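Long-range contacts in protein kinase A regulatory subunit, putative (Trypanosoma cruzi, PDB 6FTF), which serves as the regulatory subunit of a cAMP-independent protein kinase A, binding nucleosides such as 7-cyano-7-deazainosine in two cyclic nucleotide-binding domains and probably controlling the kinase through them: residues T209-R215 against A246-T252; K223-F227 against K283-Y287. Residues are numbered along the deposited sequence.

Contact 1: residues T209-R215 against A246-T252; sequences TVEVIGR and ADVVATT. With 7CI (7-cyano-7-deazainosine), chain E.
Two neighbouring antiparallel strands of the beta-roll in the second cyclic nucleotide-binding domain meet here, 209-215 against 247-250, with axes 4.5 Å apart at closest and N-to-C directions 153° apart. Build both extended. T209 starts the pairing just past the end of strand 247-250: its N donates to T252 OG1 (3.0 Å) and its O accepts from T251 N (2.9 Å). V210 faces A250 in a non-hydrogen-bonded pair (CA-CA 4.4 Å), and its CG2 lies 3.7 Å from V248 CG1. E211 and V249 form a hydrogen-bonded pair, N to O 2.9 Å in both directions; the E211 carboxylate turns to K223. V212, chi1 t, sits opposite V248, also t (CA-CA 4.6 Å). These two valines line the nucleoside pocket: V212 CG1 is 3.6 Å from 7CI C2, V248 CG2 3.5 Å from 7CI O1. On the other face I213 pairs with D247, again N to O 2.9 Å both ways, and its CD1 packs 3.8 Å from V249 CG2. R215, chi1 and chi2 both m, folds back so that NH1 and NH2 each sit 2.9 Å from D247 OD2, a salt bridge; D247 OD1 accepts from Y195 N, and R215 NH1 also reaches G214 O at 3.0 Å.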
ATOM      1  N   THR A 209      11.433 -11.188  18.132  1.00  9.68           N
ATOM      2  CA  THR A 209      10.831 -12.488  17.867  1.00  9.65           C
ATOM      3  C   THR A 209       9.399 -12.522  18.378  1.00  9.19           C
ATOM      4  O   THR A 209       9.047 -11.845  19.343  1.00  9.26           O
ATOM      5  CB  THR A 209      11.679 -13.576  18.546  1.00 10.42           C
ATOM      6  OG1 THR A 209      13.013 -13.500  18.014  1.00 13.25           O
ATOM      7  CG2 THR A 209      11.150 -14.969  18.325  1.00 11.93           C
ATOM      8  N   VAL A 210       8.562 -13.277  17.669  1.00  8.63           N
ATOM      9  CA  VAL A 210       7.153 -13.455  17.998  1.00  8.54           C
ATOM     10  C   VAL A 210       6.821 -14.937  18.026  1.00  8.50           C
ATOM     11  O   VAL A 210       7.509 -15.762  17.427  1.00  9.41           O
ATOM     12  CB  VAL A 210       6.202 -12.732  17.001  1.00  8.89           C
ATOM     13  CG1 VAL A 210       6.558 -11.248  16.914  1.00  9.43           C
ATOM     14  CG2 VAL A 210       6.246 -13.393  15.614  1.00  8.95           C
ATOM     15  N   GLU A 211       5.720 -15.264  18.700  1.00  8.31           N
ATOM     16  CA  GLU A 211       5.166 -16.611  18.698  1.00  8.83           C
ATOM     17  C   GLU A 211       3.741 -16.574  18.169  1.00  7.93           C
ATOM     18  O   GLU A 211       2.991 -15.639  18.432  1.00  9.05           O
ATOM     19  CB  GLU A 211       5.190 -17.253  20.095  1.00  9.46           C
ATOM     20  CG  GLU A 211       4.407 -16.501  21.168  1.00 11.21           C
ATOM     21  CD  GLU A 211       4.577 -17.080  22.575  1.00 15.47           C
ATOM     22  OE1 GLU A 211       3.923 -16.561  23.521  1.00 15.54           O
ATOM     23  OE2 GLU A 211       5.359 -18.042  22.750  1.00 17.01           O
ATOM     24  N   VAL A 212       3.397 -17.599  17.407  1.00  8.34           N
ATOM     25  CA  VAL A 212       2.071 -17.765  16.818  1.00  7.98           C
ATOM     26  C   VAL A 212       1.347 -18.814  17.649  1.00  8.60           C
ATOM     27  O   VAL A 212       1.885 -19.903  17.858  1.00  9.73           O
ATOM     28  CB  VAL A 212       2.194 -18.220  15.357  1.00  8.76           C
ATOM     29  CG1 VAL A 212       0.836 -18.433  14.737  1.00  9.71           C
ATOM     30  CG2 VAL A 212       2.972 -17.209  14.537  1.00  9.37           C
ATOM     31  N   ILE A 213       0.130 -18.506  18.084  0.60  8.79           N
ATOM     32  CA  ILE A 213      -0.602 -19.345  19.022  0.60  8.32           C
ATOM     33  C   ILE A 213      -1.974 -19.655  18.431  0.60  7.80           C
ATOM     34  O   ILE A 213      -2.822 -18.763  18.297  0.60  8.97           O
ATOM     35  CB  ILE A 213      -0.715 -18.675  20.397  0.60  8.88           C
ATOM     36  CG1 ILE A 213       0.691 -18.370  20.936  0.60 11.63           C
ATOM     37  CG2 ILE A 213      -1.497 -19.537  21.370  0.60 10.32           C
ATOM     38  CD1 ILE A 213       0.689 -17.538  22.188  0.60 13.17           C
ATOM     39  N   GLY A 214      -2.184 -20.923  18.071  1.00  8.84           N
ATOM     40  CA  GLY A 214      -3.450 -21.407  17.563  1.00  9.10           C
ATOM     41  C   GLY A 214      -4.305 -21.976  18.679  1.00  8.44           C
ATOM     42  O   GLY A 214      -4.127 -21.647  19.854  1.00  9.08           O
ATOM     43  N   ARG A 215      -5.222 -22.870  18.314  1.00  9.16           N
ATOM     44  CA  ARG A 215      -6.127 -23.498  19.267  1.00  9.70           C
ATOM     45  C   ARG A 215      -6.164 -24.990  18.995  1.00 10.38           C
ATOM     46  O   ARG A 215      -6.280 -25.409  17.840  1.00 12.38           O
ATOM     47  CB  ARG A 215      -7.542 -22.914  19.131  1.00 10.30           C
ATOM     48  CG  ARG A 215      -7.623 -21.407  19.389  1.00 10.06           C
ATOM     49  CD  ARG A 215      -7.325 -21.041  20.841  1.00 10.97           C
ATOM     50  NE  ARG A 215      -7.481 -19.611  21.090  1.00 10.77           N
ATOM     51  CZ  ARG A 215      -6.515 -18.700  20.979  1.00 10.50           C
ATOM     52  NH1 ARG A 215      -5.293 -19.035  20.615  1.00 10.37           N
ATOM     53  NH2 ARG A 215      -6.787 -17.431  21.236  1.00 10.58           N
ATOM     54  N   ALA A 246      -5.009 -17.040  14.552  1.00  7.75           N
ATOM     55  CA  ALA A 246      -4.008 -17.237  15.584  1.00  7.62           C
ATOM     56  C   ALA A 246      -3.731 -15.915  16.269  1.00  7.01           C
ATOM     57  O   ALA A 246      -3.921 -14.849  15.679  1.00  8.53           O
ATOM     58  CB  ALA A 246      -2.700 -17.755  14.985  1.00  8.58           C
ATOM     59  N   ASP A 247      -3.280 -16.003  17.516  1.00  7.06           N
ATOM     60  CA  ASP A 247      -2.643 -14.871  18.154  1.00  7.19           C
ATOM     61  C   ASP A 247      -1.205 -14.798  17.664  1.00  7.98           C
ATOM     62  O   ASP A 247      -0.577 -15.816  17.386  1.00  8.56           O
ATOM     63  CB  ASP A 247      -2.591 -15.044  19.666  1.00  8.37           C
ATOM     64  CG  ASP A 247      -3.945 -15.297  20.289  1.00  8.76           C
ATOM     65  OD1 ASP A 247      -4.819 -14.423  20.176  1.00  8.92           O
ATOM     66  OD2 ASP A 247      -4.110 -16.362  20.945  1.00 10.17           O
ATOM     67  N   VAL A 248      -0.650 -13.590  17.636  1.00  7.67           N
ATOM     68  CA  VAL A 248       0.781 -13.394  17.442  1.00  7.70           C
ATOM     69  C   VAL A 248       1.254 -12.518  18.586  1.00  7.19           C
ATOM     70  O   VAL A 248       0.738 -11.406  18.766  1.00  8.02           O
ATOM     71  CB  VAL A 248       1.112 -12.758  16.083  1.00  8.17           C
ATOM     72  CG1 VAL A 248       2.610 -12.624  15.955  1.00  9.27           C
ATOM     73  CG2 VAL A 248       0.521 -13.594  14.950  1.00  8.36           C
ATOM     74  N   VAL A 249       2.186 -13.039  19.382  1.00  7.45           N
ATOM     75  CA  VAL A 249       2.591 -12.423  20.643  1.00  7.97           C
ATOM     76  C   VAL A 249       4.086 -12.135  20.595  1.00  8.10           C
ATOM     77  O   VAL A 249       4.874 -13.006  20.223  1.00  8.67           O
ATOM     78  CB  VAL A 249       2.266 -13.350  21.832  1.00  8.00           C
ATOM     79  CG1 VAL A 249       2.612 -12.672  23.155  1.00  9.51           C
ATOM     80  CG2 VAL A 249       0.802 -13.770  21.785  1.00  9.98           C
ATOM     81  N   ALA A 250       4.496 -10.944  21.026  1.00  8.47           N
ATOM     82  CA  ALA A 250       5.923 -10.631  21.101  1.00  8.69           C
ATOM     83  C   ALA A 250       6.586 -11.474  22.187  1.00  9.15           C
ATOM     84  O   ALA A 250       6.106 -11.535  23.320  1.00  9.95           O
ATOM     85  CB  ALA A 250       6.121  -9.156  21.424  1.00  9.09           C
ATOM     86  N   THR A 251       7.680 -12.155  21.851  1.00  9.20           N
ATOM     87  CA  THR A 251       8.449 -12.877  22.867  1.00 10.12           C
ATOM     88  C   THR A 251       9.682 -12.112  23.337  1.00  9.64           C
ATOM     89  O   THR A 251      10.286 -12.506  24.348  1.00 12.84           O
ATOM     90  CB  THR A 251       8.886 -14.264  22.378  1.00 11.68           C
ATOM     91  OG1 THR A 251       9.811 -14.133  21.295  1.00 13.77           O
ATOM     92  CG2 THR A 251       7.702 -15.112  21.964  1.00 14.33           C
ATOM     93  N   THR A 252      10.095 -11.085  22.623  1.00 10.19           N
ATOM     94  CA  THR A 252      11.103 -10.125  23.024  1.00 10.57           C
ATOM     95  C   THR A 252      10.477  -8.769  22.785  1.00 10.46           C
ATOM     96  O   THR A 252       9.326  -8.675  22.343  1.00 10.87           O
ATOM     97  CB  THR A 252      12.342 -10.242  22.123  1.00 12.53           C
ATOM     98  OG1 THR A 252      11.993  -9.924  20.763  1.00 11.66           O
ATOM     99  CG2 THR A 252      12.903 -11.650  22.150  1.00 15.38           C
TER
HETATM  100  C1  7CI E 604       0.057 -16.233  11.397  1.00  8.57           C
HETATM  101  N1  7CI E 604      -0.352 -17.688  11.354  1.00  7.49           N
HETATM  102  O1  7CI E 604      -0.773 -15.536  12.299  1.00  8.21           O
HETATM  103  C2  7CI E 604       0.488 -18.687  11.143  1.00  8.20           C
HETATM  104  N2  7CI E 604       1.831 -18.658  10.969  1.00  8.31           N
HETATM  105  O2  7CI E 604       0.823 -14.575   9.893  1.00  9.07           O
HETATM  106  C3  7CI E 604       2.480 -19.835  10.861  1.00 12.73           C
HETATM  107  N3  7CI E 604       1.775 -21.048  10.832  1.00  9.05           N
HETATM  108  O3  7CI E 604      -1.676 -13.972   9.202  1.00  8.18           O
HETATM  109  C4  7CI E 604       0.414 -21.094  10.967  1.00  8.48           C
HETATM  110  N4  7CI E 604      -3.764 -20.982  11.495  1.00 10.00           N
HETATM  111  C5  7CI E 604      -0.289 -19.886  11.163  1.00  7.63           C
HETATM  112  O5  7CI E 604      -0.136 -22.229  10.885  1.00  9.46           O
HETATM  113  C6  7CI E 604      -1.679 -19.507  11.392  1.00  7.86           C
HETATM  114  C7  7CI E 604      -1.626 -18.125  11.509  1.00  8.24           C
HETATM  115  C8  7CI E 604      -2.812 -20.318  11.450  1.00  8.87           C
HETATM  116  C9  7CI E 604      -0.118 -15.566  10.077  1.00  7.61           C
HETATM  117  C10 7CI E 604      -1.460 -15.051  10.160  1.00  7.49           C
HETATM  118  C11 7CI E 604      -1.487 -14.519  11.610  1.00  8.29           C
HETATM  119  C12 7CI E 604      -2.938 -14.385  12.226  1.00  8.04           C
HETATM  120  O4  7CI E 604      -3.672 -15.531  11.970  1.00  8.49           O

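Contact 2: residues K223-F227 against K283-Y287; sequences KVCEF and KYEYY. With 7CI (7-cyano-7-deazainosine), chain E.
V224 lies over the face of the Y286 ring: its CG2 is 4.1 Å from the ring centroid and 22° off the normal, a CH-pi contact, with V224 and Y286 both at chi1 t. Strand 223-227 is kinked here, V224 at phi/psi -95/-50 and C225 nearly fully extended, and V212 on the neighbouring strand 209-215 hydrogen-bonds to both, as in a classic beta bulge. V224 CG1 also touches K283 O (3.7 Å). K283 stretches past C225 (CE to CB 4.0 Å), and its NZ bonds E226 O at 2.8 Å. Opposite the strand, Y284 is the N-cap of the helix that begins at E285. This is consistent with the lid of cyclic nucleotide-binding domains of PKA regulatory subunits, where a C-terminal helix closes over the base; Y284 is probably the capping aromatic, its ring face covering the base with CE2 3.5 Å from 7CI C3. K283 O accepts from 7CI N3 (2.7 Å); Y287 N gives a weak bond to 7CI O5 (3.0 Å). C225 SG, 3.6 Å from 7CI C3, walls the base on the strand side. F227, chi1 m, meets Y284 obliquely, ring planes at 41° and centroids 5.9 Å apart, bringing F227 CZ within 3.2 Å of Y284 OH.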
ATOM      1  N   LYS A 223       0.970 -23.465  20.961  1.00 11.76           N
ATOM      2  CA  LYS A 223       1.987 -22.741  20.207  1.00 10.40           C
ATOM      3  C   LYS A 223       2.241 -23.431  18.873  1.00 11.69           C
ATOM      4  O   LYS A 223       2.461 -24.646  18.816  1.00 13.89           O
ATOM      5  CB  LYS A 223       3.276 -22.645  21.023  1.00 13.55           C
ATOM      6  CG  LYS A 223       4.386 -21.862  20.337  1.00 14.55           C
ATOM      7  CD  LYS A 223       5.454 -21.416  21.331  0.71 15.90           C
ATOM      8  CE  LYS A 223       6.593 -20.644  20.661  0.62 11.87           C
ATOM      9  NZ  LYS A 223       7.354 -19.795  21.636  0.61 14.15           N
ATOM     10  N   VAL A 224       2.203 -22.659  17.794  1.00 10.60           N
ATOM     11  CA  VAL A 224       2.409 -23.191  16.456  1.00 10.06           C
ATOM     12  C   VAL A 224       3.859 -23.055  16.019  1.00 11.25           C
ATOM     13  O   VAL A 224       4.463 -24.018  15.537  1.00 12.93           O
ATOM     14  CB  VAL A 224       1.457 -22.474  15.479  1.00 10.47           C
ATOM     15  CG1 VAL A 224       1.743 -22.879  14.044  1.00 11.44           C
ATOM     16  CG2 VAL A 224       0.034 -22.796  15.821  1.00 12.11           C
ATOM     17  N   CYS A 225       4.444 -21.871  16.153  1.00  9.80           N
ATOM     18  CA  CYS A 225       5.804 -21.616  15.691  1.00  9.98           C
ATOM     19  C   CYS A 225       6.233 -20.238  16.174  1.00  9.99           C
ATOM     20  O   CYS A 225       5.474 -19.532  16.846  1.00  9.94           O
ATOM     21  CB  CYS A 225       5.908 -21.703  14.164  1.00 12.14           C
ATOM     22  SG  CYS A 225       5.096 -20.356  13.253  1.00 11.95           S
ATOM     23  N   GLU A 226       7.456 -19.855  15.808  1.00  9.85           N
ATOM     24  CA  GLU A 226       7.987 -18.513  16.011  1.00  9.93           C
ATOM     25  C   GLU A 226       8.387 -17.905  14.675  1.00  9.39           C
ATOM     26  O   GLU A 226       8.591 -18.618  13.690  1.00 11.14           O
ATOM     27  CB  GLU A 226       9.215 -18.537  16.932  1.00 10.58           C
ATOM     28  CG  GLU A 226       8.820 -18.924  18.360  1.00 12.75           C
ATOM     29  CD  GLU A 226       9.942 -18.774  19.379  1.00 17.23           C
ATOM     30  OE1 GLU A 226       9.635 -18.852  20.602  1.00 18.28           O
ATOM     31  OE2 GLU A 226      11.112 -18.581  18.981  1.00 18.06           O
ATOM     32  N   PHE A 227       8.470 -16.578  14.650  1.00 10.15           N
ATOM     33  CA  PHE A 227       9.021 -15.812  13.540  1.00  9.11           C
ATOM     34  C   PHE A 227       9.926 -14.739  14.127  1.00  9.07           C
ATOM     35  O   PHE A 227       9.828 -14.390  15.308  1.00 10.32           O
ATOM     36  CB  PHE A 227       7.923 -15.165  12.689  1.00  9.28           C
ATOM     37  CG  PHE A 227       7.129 -16.137  11.883  1.00  8.83           C
ATOM     38  CD1 PHE A 227       7.718 -16.871  10.869  1.00 11.00           C
ATOM     39  CD2 PHE A 227       5.780 -16.293  12.100  1.00  9.52           C
ATOM     40  CE1 PHE A 227       6.974 -17.771  10.118  1.00 11.59           C
ATOM     41  CE2 PHE A 227       5.041 -17.179  11.340  1.00 11.86           C
ATOM     42  CZ  PHE A 227       5.640 -17.908  10.355  1.00 12.26           C
ATOM     43  N   LYS A 283       5.952 -24.853   8.783  0.66 10.82           N
ATOM     44  CA  LYS A 283       5.475 -24.001   9.867  0.66  9.84           C
ATOM     45  C   LYS A 283       4.000 -23.649   9.728  0.66  9.23           C
ATOM     46  O   LYS A 283       3.413 -23.160  10.700  0.66 10.55           O
ATOM     47  CB  LYS A 283       6.311 -22.722   9.961  0.66 14.12           C
ATOM     48  CG  LYS A 283       7.763 -22.995  10.331  0.66 12.99           C
ATOM     49  CD  LYS A 283       8.674 -21.771  10.180  0.66 21.36           C
ATOM     50  CE  LYS A 283       8.659 -20.870  11.419  0.66 19.00           C
ATOM     51  NZ  LYS A 283       9.855 -19.936  11.512  0.66 11.39           N
ATOM     52  N   TYR A 284       3.401 -23.890   8.554  1.00  9.80           N
ATOM     53  CA  TYR A 284       1.996 -23.604   8.295  1.00  9.77           C
ATOM     54  C   TYR A 284       1.149 -24.868   8.181  1.00 10.11           C
ATOM     55  O   TYR A 284       0.019 -24.802   7.691  1.00 10.33           O
ATOM     56  CB  TYR A 284       1.847 -22.721   7.051  1.00  9.37           C
ATOM     57  CG  TYR A 284       2.480 -21.337   7.173  1.00  9.98           C
ATOM     58  CD1 TYR A 284       3.849 -21.155   7.049  1.00 10.52           C
ATOM     59  CD2 TYR A 284       1.697 -20.223   7.393  1.00  9.89           C
ATOM     60  CE1 TYR A 284       4.408 -19.898   7.159  1.00 11.17           C
ATOM     61  CE2 TYR A 284       2.249 -18.953   7.490  1.00 10.05           C
ATOM     62  CZ  TYR A 284       3.606 -18.800   7.369  1.00 10.01           C
ATOM     63  OH  TYR A 284       4.212 -17.563   7.473  1.00 11.47           O
ATOM     64  N   GLU A 285       1.641 -26.003   8.692  1.00 10.89           N
ATOM     65  CA  GLU A 285       0.827 -27.210   8.733  1.00 12.28           C
ATOM     66  C   GLU A 285      -0.472 -26.979   9.502  1.00 10.46           C
ATOM     67  O   GLU A 285      -1.543 -27.424   9.077  1.00 11.30           O
ATOM     68  CB  GLU A 285       1.630 -28.345   9.363  1.00 14.47           C
ATOM     69  CG  GLU A 285       0.861 -29.650   9.431  1.00 24.44           C
ATOM     70  CD  GLU A 285       1.683 -30.801   9.976  1.00 36.19           C
ATOM     71  OE1 GLU A 285       1.120 -31.910  10.095  1.00 35.78           O
ATOM     72  OE2 GLU A 285       2.878 -30.597  10.285  1.00 32.72           O
ATOM     73  N   TYR A 286      -0.392 -26.286  10.634  1.00 10.23           N
ATOM     74  CA  TYR A 286      -1.582 -25.984  11.420  1.00 10.72           C
ATOM     75  C   TYR A 286      -2.617 -25.237  10.574  1.00  9.55           C
ATOM     76  O   TYR A 286      -3.799 -25.594  10.544  1.00 10.27           O
ATOM     77  CB  TYR A 286      -1.163 -25.187  12.668  1.00 10.49           C
ATOM     78  CG  TYR A 286      -2.339 -24.702  13.470  1.00 10.55           C
ATOM     79  CD1 TYR A 286      -2.915 -25.484  14.456  1.00 12.05           C
ATOM     80  CD2 TYR A 286      -2.896 -23.472  13.216  1.00 11.18           C
ATOM     81  CE1 TYR A 286      -4.012 -25.051  15.165  1.00 12.41           C
ATOM     82  CE2 TYR A 286      -3.999 -23.029  13.921  1.00 10.79           C
ATOM     83  CZ  TYR A 286      -4.547 -23.826  14.888  1.00 10.00           C
ATOM     84  OH  TYR A 286      -5.652 -23.406  15.584  1.00 11.42           O
ATOM     85  N   TYR A 287      -2.183 -24.200   9.860  1.00  8.92           N
ATOM     86  CA  TYR A 287      -3.091 -23.419   9.027  1.00  8.71           C
ATOM     87  C   TYR A 287      -3.722 -24.263   7.941  1.00  9.22           C
ATOM     88  O   TYR A 287      -4.889 -24.064   7.606  1.00  9.55           O
ATOM     89  CB  TYR A 287      -2.345 -22.261   8.384  1.00 10.02           C
ATOM     90  CG  TYR A 287      -3.203 -21.357   7.542  1.00  9.34           C
ATOM     91  CD1 TYR A 287      -4.293 -20.680   8.084  1.00  9.41           C
ATOM     92  CD2 TYR A 287      -2.893 -21.122   6.220  1.00  8.92           C
ATOM     93  CE1 TYR A 287      -5.058 -19.810   7.328  1.00  9.49           C
ATOM     94  CE2 TYR A 287      -3.624 -20.250   5.453  1.00  9.33           C
ATOM     95  CZ  TYR A 287      -4.710 -19.591   6.006  1.00  8.35           C
ATOM     96  OH  TYR A 287      -5.413 -18.717   5.225  1.00 10.07           O
TER
HETATM   97  C1  7CI E 604       0.057 -16.233  11.397  1.00  8.57           C
HETATM   98  N1  7CI E 604      -0.352 -17.688  11.354  1.00  7.49           N
HETATM   99  O1  7CI E 604      -0.773 -15.536  12.299  1.00  8.21           O
HETATM  100  C2  7CI E 604       0.488 -18.687  11.143  1.00  8.20           C
HETATM  101  N2  7CI E 604       1.831 -18.658  10.969  1.00  8.31           N
HETATM  102  O2  7CI E 604       0.823 -14.575   9.893  1.00  9.07           O
HETATM  103  C3  7CI E 604       2.480 -19.835  10.861  1.00 12.73           C
HETATM  104  N3  7CI E 604       1.775 -21.048  10.832  1.00  9.05           N
HETATM  105  O3  7CI E 604      -1.676 -13.972   9.202  1.00  8.18           O
HETATM  106  C4  7CI E 604       0.414 -21.094  10.967  1.00  8.48           C
HETATM  107  N4  7CI E 604      -3.764 -20.982  11.495  1.00 10.00           N
HETATM  108  C5  7CI E 604      -0.289 -19.886  11.163  1.00  7.63           C
HETATM  109  O5  7CI E 604      -0.136 -22.229  10.885  1.00  9.46           O
HETATM  110  C6  7CI E 604      -1.679 -19.507  11.392  1.00  7.86           C
HETATM  111  C7  7CI E 604      -1.626 -18.125  11.509  1.00  8.24           C
HETATM  112  C8  7CI E 604      -2.812 -20.318  11.450  1.00  8.87           C
HETATM  113  C9  7CI E 604      -0.118 -15.566  10.077  1.00  7.61           C
HETATM  114  C10 7CI E 604      -1.460 -15.051  10.160  1.00  7.49           C
HETATM  115  C11 7CI E 604      -1.487 -14.519  11.610  1.00  8.29           C
HETATM  116  C12 7CI E 604      -2.938 -14.385  12.226  1.00  8.04           C
HETATM  117  O4  7CI E 604      -3.672 -15.531  11.970  1.00  8.49           O

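Both contacts help enclose the same nucleoside, and their centres lie 9 Å apart. Strands 209-215 and 221-228 are consecutive in the chain and adjacent in one sheet, joined for instance by V212 O and V224 N at 2.8 Å. Contact 1 belongs to the body of that sheet: main-chain hydrogen bonds dominate, it buries 614 Å², and eight of its fourteen touching residues are buried. Contact 2, with two of seven buried, is the more open; it spans from the sheet's edge strand to the lid helix, covers 323 Å² and relies mostly on aromatic and aliphatic side chains, with one lysine-to-carbonyl bond. Y286 ties the two together, its OH 2.8 Å from R215 N in a probable hydrogen bond.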